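PDB 5GJ3: periplasmic binding protein from Roseiflexus sp. RS-1, which binds heme, two molecules at once in this form, and probably delivers it to an ABC transporter for bacterial heme uptake. Local coordinates for residues Ile18-Gly23 / Pro39-Met44; Pro46-Gly49 / Arg53-Ala56; Pro142-Phe147 / Ala178-Ile183; Gln232-Ala237 / Phe261-Gln266. One frame throughout, in Å; residues are numbered along the deposited sequence.

Contact 1: Ile18-Gly23 / Pro39-Met44; sequences IIFALG and PERTKM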
loop_
_atom_site.group_PDB
_atom_site.type_symbol
_atom_site.label_atom_id
_atom_site.label_comp_id
_atom_site.label_asym_id
_atom_site.label_seq_id
_atom_site.Cartn_x
_atom_site.Cartn_y
_atom_site.Cartn_z
ATOM N N ILE A 18 -8.322 7.103 -4.307
ATOM C CA ILE A 18 -8.449 8.469 -3.869
ATOM C C ILE A 18 -9.572 9.160 -4.737
ATOM O O ILE A 18 -10.315 9.966 -4.215
ATOM C CB ILE A 18 -7.114 9.250 -4.050
ATOM C CG1 ILE A 18 -6.102 8.870 -2.947
ATOM C CG2 ILE A 18 -7.399 10.757 -4.031
ATOM C CD1 ILE A 18 -4.693 9.358 -3.268
ATOM N N ILE A 19 -9.669 8.862 -6.034
ATOM C CA ILE A 19 -10.705 9.508 -6.879
ATOM C C ILE A 19 -12.085 9.120 -6.308
ATOM O O ILE A 19 -12.979 9.987 -6.186
ATOM C CB ILE A 19 -10.591 9.076 -8.363
ATOM C CG1 ILE A 19 -9.283 9.630 -8.994
ATOM C CG2 ILE A 19 -11.799 9.534 -9.204
ATOM C CD1 ILE A 19 -8.851 8.833 -10.231
ATOM N N PHE A 20 -12.246 7.819 -6.006
ATOM C CA PHE A 20 -13.519 7.321 -5.436
ATOM C C PHE A 20 -13.779 7.944 -4.054
ATOM O O PHE A 20 -14.884 8.366 -3.784
ATOM C CB PHE A 20 -13.553 5.769 -5.389
ATOM C CG PHE A 20 -13.952 5.128 -6.714
ATOM C CD1 PHE A 20 -15.294 4.876 -7.004
ATOM C CD2 PHE A 20 -12.992 4.758 -7.640
ATOM C CE1 PHE A 20 -15.662 4.314 -8.207
ATOM C CE2 PHE A 20 -13.348 4.180 -8.845
ATOM C CZ PHE A 20 -14.695 3.967 -9.139
ATOM N N ALA A 21 -12.750 8.110 -3.219
ATOM C CA ALA A 21 -12.927 8.730 -1.894
ATOM C C ALA A 21 -13.306 10.185 -1.958
ATOM O O ALA A 21 -13.938 10.747 -1.006
ATOM C CB ALA A 21 -11.670 8.547 -1.038
ATOM N N LEU A 22 -12.938 10.844 -3.060
ATOM C CA LEU A 22 -13.303 12.253 -3.226
ATOM C C LEU A 22 -14.729 12.417 -3.794
ATOM O O LEU A 22 -15.230 13.545 -3.943
ATOM C CB LEU A 22 -12.273 12.979 -4.144
ATOM C CG LEU A 22 -10.903 13.285 -3.555
ATOM C CD1 LEU A 22 -9.856 13.649 -4.631
ATOM C CD2 LEU A 22 -10.978 14.384 -2.483
ATOM N N GLY A 23 -15.365 11.318 -4.159
ATOM C CA GLY A 23 -16.706 11.391 -4.704
ATOM C C GLY A 23 -16.829 11.395 -6.231
ATOM O O GLY A 23 -17.937 11.622 -6.743
ATOM N N PRO A 39 -13.773 -2.428 -4.227
ATOM C CA PRO A 39 -13.721 -3.564 -5.190
ATOM C C PRO A 39 -15.016 -3.774 -6.018
ATOM O O PRO A 39 -14.954 -4.192 -7.195
ATOM C CB PRO A 39 -13.434 -4.789 -4.279
ATOM C CG PRO A 39 -13.925 -4.385 -2.954
ATOM C CD PRO A 39 -13.625 -2.907 -2.839
ATOM N N GLU A 40 -16.161 -3.432 -5.425
ATOM C CA GLU A 40 -17.448 -3.620 -6.112
ATOM C C GLU A 40 -17.530 -2.752 -7.379
ATOM O O GLU A 40 -18.118 -3.170 -8.380
ATOM C CB GLU A 40 -18.627 -3.336 -5.183
ATOM C CG GLU A 40 -18.620 -4.113 -3.863
ATOM C CD GLU A 40 -18.611 -5.631 -4.025
ATOM O OE1 GLU A 40 -19.298 -6.150 -4.944
ATOM O OE2 GLU A 40 -17.910 -6.307 -3.225
ATOM N N ARG A 41 -16.913 -1.568 -7.326
ATOM C CA ARG A 41 -16.947 -0.606 -8.439
ATOM C C ARG A 41 -15.830 -0.862 -9.441
ATOM O O ARG A 41 -16.097 -0.935 -10.635
ATOM C CB ARG A 41 -16.997 0.834 -7.905
ATOM C CG ARG A 41 -18.075 0.940 -6.821
ATOM C CD ARG A 41 -18.708 2.301 -6.565
ATOM N NE ARG A 41 -19.044 2.994 -7.805
ATOM C CZ ARG A 41 -19.309 4.294 -7.888
ATOM N NH1 ARG A 41 -19.302 5.045 -6.796
ATOM N NH2 ARG A 41 -19.561 4.850 -9.070
ATOM N N THR A 42 -14.590 -1.084 -8.973
ATOM C CA THR A 42 -13.467 -1.226 -9.906
ATOM C C THR A 42 -13.487 -2.547 -10.680
ATOM O O THR A 42 -12.958 -2.616 -11.796
ATOM C CB THR A 42 -12.071 -1.048 -9.199
ATOM O OG1 THR A 42 -11.899 -2.078 -8.226
ATOM C CG2 THR A 42 -11.978 0.304 -8.467
ATOM N N LYS A 43 -14.116 -3.598 -10.127
ATOM C CA LYS A 43 -14.236 -4.862 -10.897
ATOM C C LYS A 43 -15.054 -4.646 -12.162
ATOM O O LYS A 43 -14.874 -5.340 -13.123
ATOM C CB LYS A 43 -14.854 -6.009 -10.066
ATOM C CG LYS A 43 -16.346 -5.863 -9.824
ATOM C CD LYS A 43 -16.850 -6.829 -8.756
ATOM C CE LYS A 43 -18.339 -7.040 -8.878
ATOM N NZ LYS A 43 -18.833 -7.477 -7.543
ATOM N N MET A 44 -15.929 -3.651 -12.171
ATOM C CA MET A 44 -16.742 -3.404 -13.367
ATOM C C MET A 44 -16.033 -2.597 -14.462
ATOM O O MET A 44 -16.628 -2.317 -15.490
ATOM C CB MET A 44 -18.039 -2.698 -12.975
ATOM C CG MET A 44 -18.807 -3.412 -11.864
ATOM S SD MET A 44 -19.506 -5.032 -12.289
ATOM C CE MET A 44 -18.244 -6.010 -13.121
#
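F20 and R41 make most of this contact. The edge of the F20 ring meets one face of the R41 guanidinium. F20 CE1 stands opposite the centre of that group, 3.7 Å from R41 CZ. Ring and guanidinium planes stand 81° apart, so this is edge against flat face. It is not a cation-pi stack, since the cation lies near the plane of the ring and not over its face. R41 wraps round the ring edge because its chain bends at chi3 (44°). Its CB also touches the ring, 3.7 Å from F20 CE1. The tight part therefore lies along one edge of F20.

T42 makes the looser contact but is buried. Its CG2 approaches F20 CE2 obliquely at 4.1 Å. T42 OG1 instead bonds to the carbonyl of A35. P38 also touches the F20 ring. R41, the tight partner, lies on the solvent side. With an alanine here in place of F20, the R41 guanidinium would probably lose its support and be free to swing into solvent.

Three residues on from F20, G23 is the first to leave helical angles, with positive phi and a bond from G23 N to F20 O. This is a Schellman motif. The contact joins helix 13-21 to the short helix 39-42, within the part of the periplasmic binding protein fold built on the parallel sheet.

Contact 2: Pro46-Gly49 / Arg53-Ala56; sequences PNIG and RLSA. With HEM (protoporphyrin IX containing Fe), chain B.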
loop_
_atom_site.group_PDB
_atom_site.type_symbol
_atom_site.label_atom_id
_atom_site.label_comp_id
_atom_site.label_asym_id
_atom_site.label_seq_id
_atom_site.Cartn_x
_atom_site.Cartn_y
_atom_site.Cartn_z
ATOM N N PRO A 46 -13.024 -1.253 -17.336
ATOM C CA PRO A 46 -12.016 -1.804 -18.228
ATOM C C PRO A 46 -10.581 -1.784 -17.598
ATOM O O PRO A 46 -10.240 -0.883 -16.791
ATOM C CB PRO A 46 -12.093 -0.880 -19.464
ATOM C CG PRO A 46 -13.440 -0.256 -19.406
ATOM C CD PRO A 46 -13.929 -0.283 -17.987
ATOM N N ASN A 47 -9.778 -2.775 -17.970
ATOM C CA ASN A 47 -8.439 -2.950 -17.434
ATOM C C ASN A 47 -7.510 -2.350 -18.434
ATOM O O ASN A 47 -7.652 -2.622 -19.615
ATOM C CB ASN A 47 -8.082 -4.451 -17.318
ATOM C CG ASN A 47 -6.616 -4.675 -16.975
ATOM O OD1 ASN A 47 -6.092 -4.054 -16.056
ATOM N ND2 ASN A 47 -5.941 -5.559 -17.728
ATOM N N ILE A 48 -6.517 -1.583 -17.971
ATOM C CA ILE A 48 -5.547 -0.983 -18.892
ATOM C C ILE A 48 -4.148 -1.625 -18.685
ATOM O O ILE A 48 -3.160 -1.187 -19.289
ATOM C CB ILE A 48 -5.469 0.562 -18.674
ATOM C CG1 ILE A 48 -4.937 0.839 -17.233
ATOM C CG2 ILE A 48 -6.885 1.173 -18.858
ATOM C CD1 ILE A 48 -4.648 2.313 -16.894
ATOM N N GLY A 49 -4.076 -2.674 -17.867
ATOM C CA GLY A 49 -2.797 -3.387 -17.673
ATOM C C GLY A 49 -2.339 -3.146 -16.242
ATOM O O GLY A 49 -3.023 -2.440 -15.498
ATOM N N ARG A 53 3.246 -1.714 -16.108
ATOM C CA ARG A 53 3.317 -2.359 -17.419
ATOM C C ARG A 53 2.048 -1.957 -18.212
ATOM O O ARG A 53 1.300 -2.803 -18.752
ATOM C CB ARG A 53 3.493 -3.923 -17.221
ATOM C CG ARG A 53 4.344 -4.611 -18.317
ATOM C CD ARG A 53 4.657 -6.114 -18.068
ATOM N NE ARG A 53 3.429 -6.891 -18.131
ATOM C CZ ARG A 53 2.710 -7.234 -17.067
ATOM N NH1 ARG A 53 3.109 -6.847 -15.852
ATOM N NH2 ARG A 53 1.570 -7.935 -17.209
ATOM N N LEU A 54 1.808 -0.640 -18.272
ATOM C CA LEU A 54 0.557 -0.129 -18.811
ATOM C C LEU A 54 0.471 -0.245 -20.304
ATOM O O LEU A 54 1.440 0.000 -20.983
ATOM C CB LEU A 54 0.387 1.369 -18.398
ATOM C CG LEU A 54 0.171 1.528 -16.874
ATOM C CD1 LEU A 54 0.555 2.967 -16.520
ATOM C CD2 LEU A 54 -1.229 1.254 -16.411
ATOM N N SER A 55 -0.716 -0.582 -20.808
ATOM C CA SER A 55 -0.985 -0.602 -22.260
ATOM C C SER A 55 -1.388 0.808 -22.792
ATOM O O SER A 55 -2.463 1.320 -22.429
ATOM C CB SER A 55 -2.174 -1.487 -22.553
ATOM O OG SER A 55 -2.511 -1.393 -23.923
ATOM N N ALA A 56 -0.580 1.394 -23.668
ATOM C CA ALA A 56 -0.940 2.657 -24.313
ATOM C C ALA A 56 -2.278 2.523 -25.058
ATOM O O ALA A 56 -3.170 3.374 -24.899
ATOM C CB ALA A 56 0.185 3.141 -25.253
HETATM C CHA HEM B . 3.231 -7.051 -9.950
HETATM C CHB HEM B . -0.090 -5.029 -7.025
HETATM C CHC HEM B . 3.577 -2.337 -5.228
HETATM C CHD HEM B . 6.693 -4.016 -8.548
HETATM C C1A HEM B . 2.064 -6.755 -9.290
HETATM C C2A HEM B . 0.824 -7.353 -9.615
HETATM C C3A HEM B . -0.145 -6.797 -8.834
HETATM C C4A HEM B . 0.518 -5.851 -7.986
HETATM C CMA HEM B . -1.641 -7.126 -8.858
HETATM C CAA HEM B . 0.654 -8.406 -10.702
HETATM C CBA HEM B . 0.710 -7.649 -12.055
HETATM C CGA HEM B . 1.032 -8.530 -13.239
HETATM O O1A HEM B . 1.518 -9.648 -13.050
HETATM O O2A HEM B . 0.860 -8.154 -14.426
HETATM C C1B HEM B . 0.651 -4.126 -6.229
HETATM C C2B HEM B . 0.123 -3.359 -5.135
HETATM C C3B HEM B . 1.158 -2.622 -4.611
HETATM C C4B HEM B . 2.334 -2.939 -5.443
HETATM C CMB HEM B . -1.294 -3.403 -4.609
HETATM C CAB HEM B . 1.186 -1.657 -3.480
HETATM C CBB HEM B . 0.064 -1.017 -3.097
HETATM C C1C HEM B . 4.748 -2.570 -5.906
HETATM C C2C HEM B . 6.023 -2.091 -5.536
HETATM C C3C HEM B . 6.926 -2.578 -6.499
HETATM C C4C HEM B . 6.172 -3.376 -7.429
HETATM C CMC HEM B . 6.285 -1.203 -4.327
HETATM C CAC HEM B . 8.396 -2.347 -6.598
HETATM C CBC HEM B . 9.088 -1.686 -5.668
HETATM C C1D HEM B . 5.945 -5.018 -9.157
HETATM C C2D HEM B . 6.558 -5.858 -10.208
HETATM C C3D HEM B . 5.606 -6.705 -10.602
HETATM C C4D HEM B . 4.418 -6.369 -9.788
HETATM C CMD HEM B . 7.994 -5.787 -10.723
HETATM C CAD HEM B . 5.715 -7.764 -11.688
HETATM C CBD HEM B . 4.943 -7.158 -12.924
HETATM C CGD HEM B . 5.751 -6.269 -13.860
HETATM O O1D HEM B . 6.999 -6.365 -13.915
HETATM O O2D HEM B . 5.211 -5.439 -14.648
HETATM N NA HEM B . 1.859 -5.795 -8.360
HETATM N NB HEM B . 1.933 -3.797 -6.394
HETATM N NC HEM B . 4.847 -3.326 -7.046
HETATM N ND HEM B . 4.623 -5.318 -8.952
HETATM FE FE HEM B . 3.314 -4.568 -7.743
#
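I48 and L54 pack side by side with their side chains pointing the same way. The end of I48 meets one methyl branch of L54, with I48 CD1 3.6 Å from L54 CD2. I48 CG1 stands between its backbone N and carbonyl carbon (chi1 64°), and the chain then runs out extended to reach L54. Both side chains are buried.

One backbone bond ties the two segments. S55 N donates to I48 O at 2.9 Å, almost straight at 167°. S55 CB lies close to the same carbonyl oxygen. The S55 hydroxyl caps the N of G58 at the start of helix 56-60. On the other segment, N47 OD1 accepts from G49 N at 3.0 Å, an Asx turn. The donor sits above the amide carbonyl plane. G49 has positive phi, and a side chain there would crowd R53 O.

R53 leads to the heme. Its chain bends at chi3 (66°), and the guanidinium edge meets both propionates. R53 NH1 bonds to heme O2D at 2.8 Å and to heme O2A at 3.0 Å. R53 NH2 bonds to heme O2A at 2.9 Å. One cation thus bridges two carboxylates, and would probably offset part of their charge.

The two segments flank the turn between strands 49-50 and 53-54. P46 and I48 bond through their backbones to V31 of strand 28-31. From 53-56, L54 O accepts from the hydroxyl of T78 of helix 76-84, and A56 packs against the same helix.

Contact 3: Pro142-Phe147 / Ala178-Ile183; sequences PPHVLF and AADAGI. With ZN (zinc ion), chain E.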
loop_
_atom_site.group_PDB
_atom_site.type_symbol
_atom_site.label_atom_id
_atom_site.label_comp_id
_atom_site.label_asym_id
_atom_site.label_seq_id
_atom_site.Cartn_x
_atom_site.Cartn_y
_atom_site.Cartn_z
ATOM N N PRO A 142 8.646 -1.986 22.509
ATOM C CA PRO A 142 8.129 -2.242 21.163
ATOM C C PRO A 142 8.490 -3.622 20.577
ATOM O O PRO A 142 9.643 -4.070 20.669
ATOM C CB PRO A 142 8.731 -1.129 20.329
ATOM C CG PRO A 142 9.911 -0.628 21.086
ATOM C CD PRO A 142 9.626 -0.880 22.549
ATOM N N PRO A 143 7.525 -4.263 19.940
ATOM C CA PRO A 143 7.802 -5.569 19.362
ATOM C C PRO A 143 8.652 -5.512 18.093
ATOM O O PRO A 143 8.559 -4.542 17.293
ATOM C CB PRO A 143 6.405 -6.086 19.043
ATOM C CG PRO A 143 5.655 -4.822 18.629
ATOM C CD PRO A 143 6.123 -3.834 19.678
ATOM N N HIS A 144 9.485 -6.541 17.901
ATOM C CA HIS A 144 10.197 -6.741 16.622
ATOM C C HIS A 144 9.262 -7.321 15.530
ATOM O O HIS A 144 8.606 -8.362 15.727
ATOM C CB HIS A 144 11.449 -7.621 16.806
ATOM C CG HIS A 144 12.666 -6.829 17.191
ATOM N ND1 HIS A 144 12.731 -6.107 18.361
ATOM C CD2 HIS A 144 13.823 -6.580 16.531
ATOM C CE1 HIS A 144 13.882 -5.461 18.426
ATOM N NE2 HIS A 144 14.566 -5.738 17.331
ATOM N N VAL A 145 9.184 -6.623 14.390
ATOM C CA VAL A 145 8.161 -6.980 13.385
ATOM C C VAL A 145 8.889 -7.345 12.062
ATOM O O VAL A 145 9.760 -6.598 11.625
ATOM C CB VAL A 145 7.173 -5.801 13.147
ATOM C CG1 VAL A 145 6.125 -6.180 12.121
ATOM C CG2 VAL A 145 6.461 -5.405 14.457
ATOM N N LEU A 146 8.561 -8.480 11.450
ATOM C CA LEU A 146 9.167 -8.790 10.146
ATOM C C LEU A 146 8.078 -8.835 9.059
ATOM O O LEU A 146 7.111 -9.598 9.169
ATOM C CB LEU A 146 9.895 -10.131 10.219
ATOM C CG LEU A 146 10.758 -10.499 9.034
ATOM C CD1 LEU A 146 11.993 -9.576 8.903
ATOM C CD2 LEU A 146 11.155 -11.989 9.175
ATOM N N PHE A 147 8.218 -8.006 8.032
ATOM C CA PHE A 147 7.319 -8.089 6.890
ATOM C C PHE A 147 7.863 -9.053 5.819
ATOM O O PHE A 147 9.018 -8.895 5.372
ATOM C CB PHE A 147 7.123 -6.709 6.240
ATOM C CG PHE A 147 6.239 -6.754 5.020
ATOM C CD1 PHE A 147 4.869 -6.746 5.158
ATOM C CD2 PHE A 147 6.789 -6.874 3.734
ATOM C CE1 PHE A 147 4.045 -6.831 4.030
ATOM C CE2 PHE A 147 5.986 -6.953 2.608
ATOM C CZ PHE A 147 4.608 -6.914 2.760
ATOM N N ALA A 178 13.943 -6.246 10.063
ATOM C CA ALA A 178 14.812 -6.438 8.887
ATOM C C ALA A 178 16.124 -5.634 9.015
ATOM O O ALA A 178 17.114 -6.032 8.426
ATOM C CB ALA A 178 14.105 -6.039 7.605
ATOM N N ALA A 179 16.133 -4.513 9.749
ATOM C CA ALA A 179 17.381 -3.753 10.060
ATOM C C ALA A 179 18.495 -4.608 10.755
ATOM O O ALA A 179 19.679 -4.519 10.390
ATOM C CB ALA A 179 17.055 -2.479 10.864
ATOM N N ASP A 180 18.093 -5.469 11.706
ATOM C CA ASP A 180 18.984 -6.437 12.384
ATOM C C ASP A 180 19.701 -7.389 11.418
ATOM O O ASP A 180 20.734 -7.972 11.766
ATOM C CB ASP A 180 18.196 -7.288 13.390
ATOM C CG ASP A 180 17.712 -6.478 14.587
ATOM O OD1 ASP A 180 18.438 -5.602 15.072
ATOM O OD2 ASP A 180 16.593 -6.693 15.050
ATOM N N ALA A 181 19.142 -7.588 10.227
ATOM C CA ALA A 181 19.849 -8.395 9.214
ATOM C C ALA A 181 20.550 -7.494 8.182
ATOM O O ALA A 181 21.132 -7.991 7.227
ATOM C CB ALA A 181 18.903 -9.395 8.546
ATOM N N GLY A 182 20.484 -6.173 8.392
ATOM C CA GLY A 182 21.131 -5.207 7.492
ATOM C C GLY A 182 20.332 -4.759 6.269
ATOM O O GLY A 182 20.804 -3.927 5.480
ATOM N N ILE A 183 19.108 -5.273 6.146
ATOM C CA ILE A 183 18.284 -5.144 4.949
ATOM C C ILE A 183 17.799 -3.738 4.593
ATOM O O ILE A 183 17.175 -3.044 5.397
ATOM C CB ILE A 183 17.145 -6.170 5.017
ATOM C CG1 ILE A 183 17.792 -7.549 5.208
ATOM C CG2 ILE A 183 16.243 -6.079 3.793
ATOM C CD1 ILE A 183 16.876 -8.747 5.159
HETATM ZN ZN ZN E . 16.437 -5.202 16.492
#
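H144 and D180 meet at a shared zinc ion. H144 NE2 binds the zinc at 2.1 Å. D180 chelates it with both oxygens, unequally: D180 OD2 lies at 2.1 Å from the zinc and D180 OD1 at 2.5 Å. The imidazole and carboxylate planes are only 12° apart, so the two groups are nearly coplanar. D180 OD2 comes to the edge of the ring, 3.1 Å from H144 CD2. The closeness of H144 NE2 and D180 OD2 comes from the shared metal and is not a hydrogen bond.

Apolar packing is slight. L146 CG is anti to the backbone N (chi1 -171°), which brings CD1 towards A178, 4.3 Å from A178 CB.

Backbone bonds shape the D180 loop. A178 O accepts from both A181 N and I183 N. G182 takes positive phi as the turn closes.

H144 opens strand 144-151, and its backbone N bonds to the D200 side chain. This strand lies between strands 175-176 and 201-205. The loop carrying D180 follows strand 175-176. V158 of strand 155-159 packs on both L146 and A178, while helix 250-267 lies against P143 and V145.

Contact 4: Gln232-Ala237 / Phe261-Gln266; sequences QRRIIA and FYDAAQ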
loop_
_atom_site.group_PDB
_atom_site.type_symbol
_atom_site.label_atom_id
_atom_site.label_comp_id
_atom_site.label_asym_id
_atom_site.label_seq_id
_atom_site.Cartn_x
_atom_site.Cartn_y
_atom_site.Cartn_z
ATOM N N GLN A 232 3.613 -18.256 19.026
ATOM C CA GLN A 232 2.294 -17.782 19.446
ATOM C C GLN A 232 1.327 -17.597 18.259
ATOM O O GLN A 232 0.223 -17.078 18.431
ATOM C CB GLN A 232 2.438 -16.465 20.246
ATOM C CG GLN A 232 3.299 -16.595 21.497
ATOM C CD GLN A 232 3.190 -15.379 22.420
ATOM O OE1 GLN A 232 2.757 -14.303 21.996
ATOM N NE2 GLN A 232 3.588 -15.546 23.698
ATOM N N ARG A 233 1.744 -18.038 17.076
ATOM C CA ARG A 233 0.996 -17.848 15.832
ATOM C C ARG A 233 0.603 -16.366 15.621
ATOM O O ARG A 233 -0.510 -16.064 15.214
ATOM C CB ARG A 233 -0.206 -18.824 15.717
ATOM C CG ARG A 233 0.240 -20.282 15.617
ATOM C CD ARG A 233 -0.897 -21.301 15.732
ATOM N NE ARG A 233 -1.721 -21.410 14.514
ATOM C CZ ARG A 233 -1.514 -22.260 13.498
ATOM N NH1 ARG A 233 -2.349 -22.263 12.448
ATOM N NH2 ARG A 233 -0.482 -23.102 13.508
ATOM N N ARG A 234 1.534 -15.449 15.886
ATOM C CA ARG A 234 1.219 -14.031 15.822
ATOM C C ARG A 234 1.501 -13.546 14.408
ATOM O O ARG A 234 2.550 -12.972 14.112
ATOM C CB ARG A 234 2.054 -13.312 16.844
ATOM C CG ARG A 234 1.476 -12.010 17.289
ATOM C CD ARG A 234 2.306 -11.512 18.441
ATOM N NE ARG A 234 2.065 -12.123 19.741
ATOM C CZ ARG A 234 1.155 -11.686 20.610
ATOM N NH1 ARG A 234 0.301 -10.743 20.267
ATOM N NH2 ARG A 234 1.064 -12.209 21.817
ATOM N N ILE A 235 0.552 -13.834 13.512
ATOM C CA ILE A 235 0.665 -13.484 12.105
ATOM C C ILE A 235 -0.420 -12.421 11.907
ATOM O O ILE A 235 -1.565 -12.656 12.299
ATOM C CB ILE A 235 0.330 -14.665 11.129
ATOM C CG1 ILE A 235 1.040 -16.005 11.469
ATOM C CG2 ILE A 235 0.448 -14.249 9.661
ATOM C CD1 ILE A 235 2.492 -15.939 11.840
ATOM N N ILE A 236 -0.068 -11.290 11.287
ATOM C CA ILE A 236 -1.052 -10.241 10.921
ATOM C C ILE A 236 -1.058 -10.275 9.391
ATOM O O ILE A 236 -0.018 -10.127 8.767
ATOM C CB ILE A 236 -0.567 -8.798 11.318
ATOM C CG1 ILE A 236 -0.225 -8.645 12.796
ATOM C CG2 ILE A 236 -1.561 -7.715 10.855
ATOM C CD1 ILE A 236 -1.324 -9.071 13.742
ATOM N N ALA A 237 -2.221 -10.505 8.778
ATOM C CA ALA A 237 -2.294 -10.503 7.322
ATOM C C ALA A 237 -3.200 -9.351 6.924
ATOM O O ALA A 237 -4.318 -9.232 7.423
ATOM C CB ALA A 237 -2.828 -11.833 6.797
ATOM N N PHE A 261 0.292 -4.536 17.576
ATOM C CA PHE A 261 1.636 -4.404 18.121
ATOM C C PHE A 261 1.563 -4.239 19.639
ATOM O O PHE A 261 2.430 -4.741 20.382
ATOM C CB PHE A 261 2.304 -3.179 17.504
ATOM C CG PHE A 261 2.722 -3.343 16.044
ATOM C CD1 PHE A 261 2.469 -4.522 15.316
ATOM C CD2 PHE A 261 3.337 -2.269 15.384
ATOM C CE1 PHE A 261 2.866 -4.627 13.974
ATOM C CE2 PHE A 261 3.730 -2.357 14.057
ATOM C CZ PHE A 261 3.492 -3.540 13.352
ATOM N N TYR A 262 0.529 -3.539 20.109
ATOM C CA TYR A 262 0.371 -3.279 21.552
ATOM C C TYR A 262 0.193 -4.618 22.257
ATOM O O TYR A 262 0.795 -4.863 23.301
ATOM C CB TYR A 262 -0.832 -2.332 21.818
ATOM C CG TYR A 262 -1.023 -1.978 23.281
ATOM C CD1 TYR A 262 -0.374 -0.853 23.867
ATOM C CD2 TYR A 262 -1.855 -2.751 24.089
ATOM C CE1 TYR A 262 -0.560 -0.541 25.231
ATOM C CE2 TYR A 262 -2.046 -2.450 25.447
ATOM C CZ TYR A 262 -1.401 -1.350 26.003
ATOM O OH TYR A 262 -1.630 -1.090 27.327
ATOM N N ASP A 263 -0.634 -5.471 21.676
ATOM C CA ASP A 263 -0.875 -6.800 22.217
ATOM C C ASP A 263 0.398 -7.662 22.258
ATOM O O ASP A 263 0.690 -8.340 23.248
ATOM C CB ASP A 263 -1.946 -7.516 21.404
ATOM C CG ASP A 263 -2.378 -8.808 22.094
ATOM O OD1 ASP A 263 -3.176 -8.745 23.053
ATOM O OD2 ASP A 263 -1.850 -9.867 21.743
ATOM N N ALA A 264 1.158 -7.611 21.167
ATOM C CA ALA A 264 2.451 -8.289 21.092
ATOM C C ALA A 264 3.443 -7.751 22.117
ATOM O O ALA A 264 4.201 -8.552 22.708
ATOM C CB ALA A 264 3.012 -8.211 19.687
ATOM N N ALA A 265 3.448 -6.426 22.343
ATOM C CA ALA A 265 4.340 -5.819 23.347
ATOM C C ALA A 265 4.047 -6.413 24.732
ATOM O O ALA A 265 4.953 -6.614 25.529
ATOM C CB ALA A 265 4.178 -4.298 23.409
ATOM N N GLN A 266 2.769 -6.626 25.030
ATOM C CA GLN A 266 2.394 -7.194 26.312
ATOM C C GLN A 266 2.658 -8.699 26.378
ATOM O O GLN A 266 3.109 -9.176 27.388
ATOM C CB GLN A 266 0.926 -6.937 26.585
ATOM C CG GLN A 266 0.662 -5.509 26.940
ATOM C CD GLN A 266 -0.726 -5.350 27.475
ATOM O OE1 GLN A 266 -1.679 -5.930 26.940
ATOM N NE2 GLN A 266 -0.861 -4.565 28.538
#
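R234 reaches D263 with a salt bridge. R234 NH1 donates to D263 OD2 at 2.8 Å, nearly straight at 166°. The acceptor lies in the guanidinium plane and uses its anti lone pair, away from the other oxygen. The carboxylate is turned 38° from the guanidinium plane. A264 packs beneath the same group. Its CA sits under one face near the rim, 3.4 Å from R234 NH1, and A264 CB touches R234 CD at 3.6 Å. R234 thus uses an edge for the charge and a face for the helix backbone.

The next shell fixes the guanidinium. Q232 OE1 accepts from R234 NH2 at 2.7 Å, and more weakly from R234 NE. The R234 NH2 bond also lies in the guanidinium plane, so Q232 and D263 hold two parts of its edge and limit its rotation. The arginine chain leaves with CG anti to the backbone N (chi1 -156°) and bends at chi3 to lie over A264. Q232 is held in turn by a bond from its NE2 to the carbonyl of G267. A methionine in place of R234 would probably leave D263 without its charge partner and Q232 OE1 without its donors.

Further out, R233 ends helix 228-232 in a Schellman motif, and R234 centres an inverse gamma turn. These turns lead into strand 235-238, which bonds to strand 201-205 beside it. Helix 250-267 packs against that sheet, with A264 touching V201.

How the contacts relate
Contacts 3 and 4 belong together. Their centres are 14 Å apart, and they touch where P143 and V145 pack on F261. Both reach the same mixed sheet. Contacts 1 and 2 adjoin in sequence, with centres 17 Å apart, but do not otherwise touch. Contacts 2 and 3 lie on opposite sides of the chain's centre, about 36 Å apart between centres. Only contact 2 binds heme directly; its R53 side chain is also about 6 Å from the second heme. The side chain of T42 is about 11 Å from a heme, and that of A178 about 13 Å. Contact 3 holds a zinc ion, and the D263 side chain of contact 4 is about 14 Å from another.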